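Malonyl-CoA decarboxylase (Rhodopseudomonas palustris, PDB 4KSA) probably catalyses the decarboxylation of malonyl-CoA to acetyl-CoA, pairing an N-terminal domain with a C-terminal domain that belongs to an acetyltransferase-related clan. Local coordinates at residues D351-K354 against P355-Q359; E253-A257 against S258-T262; F85-L89 against A90-T94. All coordinates share one frame; numbering follows the deposited sequence.

Interaction 1 (D351-K354 against P355-Q359)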
loop_
_atom_site.group_PDB
_atom_site.type_symbol
_atom_site.label_atom_id
_atom_site.label_comp_id
_atom_site.label_asym_id
_atom_site.label_seq_id
_atom_site.Cartn_x
_atom_site.Cartn_y
_atom_site.Cartn_z
ATOM N N ASP A 351 -29.436 45.541 18.310
ATOM C CA ASP A 351 -29.925 45.022 19.579
ATOM C C ASP A 351 -31.432 45.036 19.670
ATOM O O ASP A 351 -32.021 44.282 20.438
ATOM C CB ASP A 351 -29.342 45.823 20.737
ATOM C CG ASP A 351 -27.860 45.583 20.914
ATOM O OD1 ASP A 351 -27.084 45.912 19.986
ATOM O OD2 ASP A 351 -27.473 45.056 21.984
ATOM N N ARG A 352 -32.057 45.900 18.885
ATOM C CA ARG A 352 -33.505 45.997 18.886
ATOM C C ARG A 352 -34.078 44.792 18.136
ATOM O O ARG A 352 -35.081 44.199 18.547
ATOM C CB ARG A 352 -33.929 47.285 18.190
ATOM C CG ARG A 352 -35.187 47.912 18.754
ATOM C CD ARG A 352 -34.850 48.960 19.810
ATOM N NE ARG A 352 -33.954 50.009 19.307
ATOM C CZ ARG A 352 -34.091 50.640 18.140
ATOM N NH1 ARG A 352 -35.090 50.336 17.317
ATOM N NH2 ARG A 352 -33.232 51.594 17.801
ATOM N N LEU A 353 -33.417 44.443 17.032
ATOM C CA LEU A 353 -33.807 43.325 16.173
ATOM C C LEU A 353 -33.488 41.951 16.748
ATOM O O LEU A 353 -34.328 41.048 16.715
ATOM C CB LEU A 353 -33.111 43.451 14.817
ATOM C CG LEU A 353 -33.771 44.297 13.740
ATOM C CD1 LEU A 353 -32.798 44.494 12.599
ATOM C CD2 LEU A 353 -35.047 43.608 13.260
ATOM N N LYS A 354 -32.265 41.805 17.260
ATOM C CA LYS A 354 -31.782 40.539 17.820
ATOM C C LYS A 354 -32.819 39.698 18.569
ATOM O O LYS A 354 -32.928 38.500 18.339
ATOM C CB LYS A 354 -30.567 40.781 18.723
ATOM C CG LYS A 354 -30.080 39.520 19.408
ATOM C CD LYS A 354 -28.931 39.754 20.380
ATOM C CE LYS A 354 -27.578 39.614 19.710
ATOM N NZ LYS A 354 -26.484 39.504 20.720
ATOM N N PRO A 355 -33.594 40.305 19.479
ATOM C CA PRO A 355 -34.586 39.495 20.193
ATOM C C PRO A 355 -35.711 38.971 19.305
ATOM O O PRO A 355 -36.072 37.799 19.388
ATOM C CB PRO A 355 -35.096 40.445 21.264
ATOM C CG PRO A 355 -35.001 41.780 20.576
ATOM C CD PRO A 355 -33.632 41.703 19.942
ATOM N N ILE A 356 -36.270 39.827 18.458
ATOM C CA ILE A 356 -37.349 39.373 17.597
ATOM C C ILE A 356 -36.868 38.348 16.562
ATOM O O ILE A 356 -37.514 37.315 16.362
ATOM C CB ILE A 356 -38.074 40.570 16.876
ATOM C CG1 ILE A 356 -39.153 40.035 15.915
ATOM C CG2 ILE A 356 -37.073 41.417 16.091
ATOM C CD1 ILE A 356 -40.117 39.005 16.533
ATOM N N VAL A 357 -35.735 38.614 15.915
ATOM C CA VAL A 357 -35.225 37.685 14.916
ATOM C C VAL A 357 -34.879 36.322 15.510
ATOM O O VAL A 357 -35.433 35.304 15.093
ATOM C CB VAL A 357 -33.998 38.260 14.184
ATOM C CG1 VAL A 357 -33.285 37.178 13.427
ATOM C CG2 VAL A 357 -34.448 39.322 13.216
ATOM N N LEU A 358 -33.978 36.295 16.484
ATOM C CA LEU A 358 -33.594 35.033 17.109
ATOM C C LEU A 358 -34.801 34.200 17.500
ATOM O O LEU A 358 -34.767 32.979 17.442
ATOM C CB LEU A 358 -32.744 35.286 18.350
ATOM C CG LEU A 358 -31.382 35.916 18.084
ATOM C CD1 LEU A 358 -30.633 36.088 19.386
ATOM C CD2 LEU A 358 -30.600 35.041 17.129
ATOM N N GLN A 359 -35.875 34.859 17.904
ATOM C CA GLN A 359 -37.064 34.134 18.308
ATOM C C GLN A 359 -37.818 33.585 17.102
ATOM O O GLN A 359 -38.466 32.547 17.190
ATOM C CB GLN A 359 -37.973 35.036 19.128
ATOM C CG GLN A 359 -39.136 34.294 19.750
ATOM C CD GLN A 359 -40.209 35.238 20.225
ATOM O OE1 GLN A 359 -39.979 36.066 21.118
ATOM N NE2 GLN A 359 -41.398 35.130 19.621
#
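P355 sits directly after K354 in the middle of helix 347-367, and the turn they share is a proline kink. A proline nitrogen carries no hydrogen, so the bond that would normally run back to D351 is missing; the ring puts its CD there, 3.1 Å from D351 O. Two residues past the proline the i to i+4 bonds are back: V357 N donates to L353 O, though the place of that oxygen is less certain than usual, and L358 N donates to K354 O over 3.1 Å. This second bond reaches the carbonyl tilted 31° from its plane.

The more buried side is the one that carries L353, I356 and V357. Here L353 CD2 meets the CG2 branch of I356 at 4.1 Å, the two side chains crossing at a slant, and the same methyl comes to 4.3 Å from V357 CG2. L353 goes on to pack against L338 and W343, while I356 leans on A331 and L335 of helix 329-335, so this side of the helix lies against helix 329-335 and the loop that follows it.

The other side is the solvent side. D351, R352, K354 and P355 are all exposed, and D351 and R352 meet the proline ring through their carbonyl oxygens, not their side chains. K354 also touches F395. Its aliphatic root runs alongside L358, both side chains pointing the same way, and makes a close contact even on this open side. With the lysine CG anti to the backbone N (chi1 176°), that methylene is brought up to one branch of the leucine: K354 CG lies 3.5 Å from L358 CD1.

Interaction 2 (E253-A257 against S258-T262)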
loop_
_atom_site.group_PDB
_atom_site.type_symbol
_atom_site.label_atom_id
_atom_site.label_comp_id
_atom_site.label_asym_id
_atom_site.label_seq_id
_atom_site.Cartn_x
_atom_site.Cartn_y
_atom_site.Cartn_z
ATOM N N GLU A 253 -3.570 35.570 13.824
ATOM C CA GLU A 253 -2.391 34.808 14.205
ATOM C C GLU A 253 -2.794 33.379 14.555
ATOM O O GLU A 253 -3.475 33.139 15.558
ATOM C CB GLU A 253 -1.671 35.474 15.383
ATOM C CG GLU A 253 -0.324 36.082 15.004
ATOM C CD GLU A 253 0.690 35.036 14.552
ATOM O OE1 GLU A 253 1.789 35.423 14.110
ATOM O OE2 GLU A 253 0.397 33.825 14.646
ATOM N N PRO A 254 -2.377 32.410 13.716
ATOM C CA PRO A 254 -2.672 30.983 13.890
ATOM C C PRO A 254 -2.207 30.452 15.233
ATOM O O PRO A 254 -1.469 31.121 15.950
ATOM C CB PRO A 254 -1.928 30.336 12.722
ATOM C CG PRO A 254 -0.763 31.253 12.523
ATOM C CD PRO A 254 -1.427 32.604 12.605
ATOM N N ILE A 255 -2.647 29.249 15.572
ATOM C CA ILE A 255 -2.260 28.637 16.832
ATOM C C ILE A 255 -1.805 27.213 16.557
ATOM O O ILE A 255 -2.259 26.590 15.604
ATOM C CB ILE A 255 -3.437 28.610 17.832
ATOM C CG1 ILE A 255 -4.470 27.557 17.417
ATOM C CG2 ILE A 255 -4.087 29.987 17.892
ATOM C CD1 ILE A 255 -5.642 27.415 18.376
ATOM N N ALA A 256 -0.893 26.703 17.375
ATOM C CA ALA A 256 -0.412 25.348 17.186
ATOM C C ALA A 256 -1.612 24.433 17.354
ATOM O O ALA A 256 -2.424 24.624 18.258
ATOM C CB ALA A 256 0.651 25.020 18.208
ATOM N N ALA A 257 -1.721 23.448 16.470
ATOM C CA ALA A 257 -2.829 22.501 16.483
ATOM C C ALA A 257 -2.939 21.751 17.800
ATOM O O ALA A 257 -4.026 21.324 18.197
ATOM C CB ALA A 257 -2.678 21.512 15.325
ATOM N N SER A 258 -1.808 21.586 18.474
ATOM C CA SER A 258 -1.791 20.879 19.745
ATOM C C SER A 258 -2.407 21.738 20.844
ATOM O O SER A 258 -2.939 21.213 21.820
ATOM C CB SER A 258 -0.355 20.499 20.101
ATOM O OG SER A 258 0.526 21.591 19.897
ATOM N N ASP A 259 -2.340 23.058 20.670
ATOM C CA ASP A 259 -2.894 24.014 21.636
ATOM C C ASP A 259 -4.416 24.114 21.554
ATOM O O ASP A 259 -5.086 24.420 22.540
ATOM C CB ASP A 259 -2.306 25.412 21.404
ATOM C CG ASP A 259 -0.850 25.518 21.825
ATOM O OD1 ASP A 259 -0.222 26.559 21.527
ATOM O OD2 ASP A 259 -0.333 24.569 22.458
ATOM N N ALA A 260 -4.959 23.866 20.370
ATOM C CA ALA A 260 -6.397 23.954 20.170
ATOM C C ALA A 260 -7.176 22.951 21.011
ATOM O O ALA A 260 -6.658 21.897 21.373
ATOM C CB ALA A 260 -6.726 23.772 18.682
ATOM N N THR A 261 -8.422 23.301 21.314
ATOM C CA THR A 261 -9.314 22.451 22.098
ATOM C C THR A 261 -10.606 22.219 21.345
ATOM O O THR A 261 -11.329 21.248 21.602
ATOM C CB THR A 261 -9.717 23.112 23.396
ATOM O OG1 THR A 261 -10.188 24.437 23.109
ATOM C CG2 THR A 261 -8.546 23.149 24.364
ATOM N N THR A 262 -10.901 23.139 20.431
ATOM C CA THR A 262 -12.121 23.075 19.633
ATOM C C THR A 262 -11.867 22.844 18.148
ATOM O O THR A 262 -10.922 23.386 17.553
ATOM C CB THR A 262 -12.937 24.381 19.742
ATOM O OG1 THR A 262 -12.833 24.899 21.070
ATOM C CG2 THR A 262 -14.400 24.123 19.443
#
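The carboxylate of D259 has the methyl of A256 over one face: A256 CB stands 3.9 Å from D259 CG, almost straight above the plane of the group. Nearest to that methyl at the rim of the carboxylate is D259 OD1, 3.8 Å from A256 CB. The carbonyl of A256 is also approached from above, since D259 N donates to A256 O at 2.9 Å from a point 58° out of the carbonyl plane, away from the lone pairs. A260 N adds a second, weak bond to the same oxygen at 3.4 Å.

The first of these bonds closes a type I beta turn, with A257 and S258 at its corners, and the weak one carries the winding a residue further before the chain straightens. N298 ND2 donates to A257 O and, weakly, to A260 O. Just beyond, T261 and T262 together pair with T237 in a classic beta bulge, where the chain enters strand 262-270 beside strand 230-237.

Ahead of the turn the contact is apolar. I255 holds CG1 between its backbone N and carbonyl carbon (chi1 73°), and from there the extended side chain carries its terminal methyl to A260, the residue just past the turn. I255 CD1 rests 3.8 Å from A260 CB, and A260 in turn packs on L236.

Interaction 3 (F85-L89 against A90-T94)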
loop_
_atom_site.group_PDB
_atom_site.type_symbol
_atom_site.label_atom_id
_atom_site.label_comp_id
_atom_site.label_asym_id
_atom_site.label_seq_id
_atom_site.Cartn_x
_atom_site.Cartn_y
_atom_site.Cartn_z
ATOM N N PHE A 85 -37.147 6.168 -24.811
ATOM C CA PHE A 85 -36.599 5.108 -23.990
ATOM C C PHE A 85 -37.278 4.821 -22.665
ATOM O O PHE A 85 -36.629 4.447 -21.686
ATOM C CB PHE A 85 -35.129 5.375 -23.786
ATOM C CG PHE A 85 -34.356 5.389 -25.055
ATOM C CD1 PHE A 85 -33.898 4.206 -25.615
ATOM C CD2 PHE A 85 -34.084 6.588 -25.696
ATOM C CE1 PHE A 85 -33.174 4.207 -26.792
ATOM C CE2 PHE A 85 -33.360 6.608 -26.884
ATOM C CZ PHE A 85 -32.900 5.409 -27.434
ATOM N N GLY A 86 -38.591 4.982 -22.634
ATOM C CA GLY A 86 -39.326 4.681 -21.420
ATOM C C GLY A 86 -39.737 3.220 -21.504
ATOM O O GLY A 86 -39.220 2.480 -22.353
ATOM N N PRO A 87 -40.655 2.761 -20.646
ATOM C CA PRO A 87 -41.066 1.352 -20.716
ATOM C C PRO A 87 -41.898 1.096 -21.955
ATOM O O PRO A 87 -42.565 2.005 -22.437
ATOM C CB PRO A 87 -41.902 1.179 -19.458
ATOM C CG PRO A 87 -42.546 2.523 -19.312
ATOM C CD PRO A 87 -41.376 3.467 -19.574
ATOM N N ASP A 88 -41.860 -0.119 -22.491
ATOM C CA ASP A 88 -42.711 -0.410 -23.644
ATOM C C ASP A 88 -44.166 -0.448 -23.146
ATOM O O ASP A 88 -44.582 -1.396 -22.469
ATOM C CB ASP A 88 -42.378 -1.752 -24.280
ATOM C CG ASP A 88 -43.467 -2.217 -25.234
ATOM O OD1 ASP A 88 -43.277 -3.253 -25.904
ATOM O OD2 ASP A 88 -44.523 -1.550 -25.320
ATOM N N LEU A 89 -44.930 0.587 -23.500
ATOM C CA LEU A 89 -46.324 0.730 -23.093
ATOM C C LEU A 89 -47.273 -0.419 -23.498
ATOM O O LEU A 89 -48.257 -0.694 -22.806
ATOM C CB LEU A 89 -46.851 2.074 -23.622
ATOM C CG LEU A 89 -47.209 3.146 -22.579
ATOM C CD1 LEU A 89 -46.049 3.320 -21.606
ATOM C CD2 LEU A 89 -47.549 4.473 -23.271
ATOM N N ALA A 90 -46.981 -1.084 -24.613
ATOM C CA ALA A 90 -47.820 -2.184 -25.072
ATOM C C ALA A 90 -47.755 -3.341 -24.101
ATOM O O ALA A 90 -48.758 -3.695 -23.466
ATOM C CB ALA A 90 -47.379 -2.654 -26.444
ATOM N N GLU A 91 -46.570 -3.934 -23.985
ATOM C CA GLU A 91 -46.402 -5.060 -23.089
ATOM C C GLU A 91 -46.674 -4.708 -21.639
ATOM O O GLU A 91 -47.146 -5.539 -20.874
ATOM C CB GLU A 91 -45.021 -5.683 -23.261
ATOM C CG GLU A 91 -43.879 -4.738 -23.213
ATOM C CD GLU A 91 -42.700 -5.285 -23.982
ATOM O OE1 GLU A 91 -41.530 -4.944 -23.667
ATOM O OE2 GLU A 91 -42.961 -6.061 -24.922
ATOM N N LEU A 92 -46.403 -3.478 -21.246
ATOM C CA LEU A 92 -46.707 -3.124 -19.880
ATOM C C LEU A 92 -48.212 -3.370 -19.658
ATOM O O LEU A 92 -48.613 -4.028 -18.690
ATOM C CB LEU A 92 -46.343 -1.665 -19.604
ATOM C CG LEU A 92 -46.570 -1.248 -18.148
ATOM C CD1 LEU A 92 -45.834 -2.207 -17.213
ATOM C CD2 LEU A 92 -46.104 0.182 -17.928
ATOM N N ASN A 93 -49.051 -2.870 -20.560
ATOM C CA ASN A 93 -50.491 -3.076 -20.414
ATOM C C ASN A 93 -50.847 -4.557 -20.468
ATOM O O ASN A 93 -51.718 -5.026 -19.733
ATOM C CB ASN A 93 -51.266 -2.300 -21.482
ATOM C CG ASN A 93 -51.769 -0.957 -20.964
ATOM O OD1 ASN A 93 -52.529 -0.901 -19.978
ATOM N ND2 ASN A 93 -51.343 0.134 -21.611
ATOM N N THR A 94 -50.169 -5.288 -21.347
ATOM C CA THR A 94 -50.377 -6.722 -21.471
ATOM C C THR A 94 -50.176 -7.338 -20.088
ATOM O O THR A 94 -51.017 -8.090 -19.594
ATOM C CB THR A 94 -49.333 -7.344 -22.416
ATOM O OG1 THR A 94 -49.337 -6.640 -23.660
ATOM C CG2 THR A 94 -49.630 -8.806 -22.657
#
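D88 OD2 is gripped by two backbone N-H groups: A90 N donates to it at 2.6 Å, nearly in line with the C-O bond, and E91 N reaches it through a weak bond of 3.4 Å. This makes D88 the N-cap of helix 89-101. With CG anti to its own backbone N (chi1 165°), the carboxylate folds forward over the first turn. D88 O takes the next helical bond, from L92 N at 3.0 Å. L89 O follows by accepting from N93 N and, weakly, from N93 ND2, while N93 OD1 is bonded to R100 of the second subunit. Behind the cap, P87 CG comes within 4.5 Å of L92 CD2, and L92 also packs on F99 of that subunit.

Replacing D88 by an alanine would probably leave the amides of A90 and E91 without their side-chain acceptor and let the helix start fray. The E91 carboxylate crowds D88 OD1 in a modelled position that is doubtful in detail. The amide bonds and the helix N terminus probably favour a negative charge on D88; if E91 truly lies so near, its charge may partly offset that.

In the fold
From the N terminus, interaction 3 comes first, at the passage from the loop after helix 71-83 into helix 89-101, in the N-terminal domain and beside a second subunit. The chain then crosses into the C-terminal domain, where interaction 2 turns the loop after helix 244-248 into strand 262-270 of the mixed sheet. Interaction 1 is last and closes no loop; it spans a bend inside helix 347-367. The three follow in series, with none nested or crossing. Interactions 1 and 2 share a domain but stay about 20 Å apart at their nearest atoms, while residues 85-94 lie across the chain's centre from both.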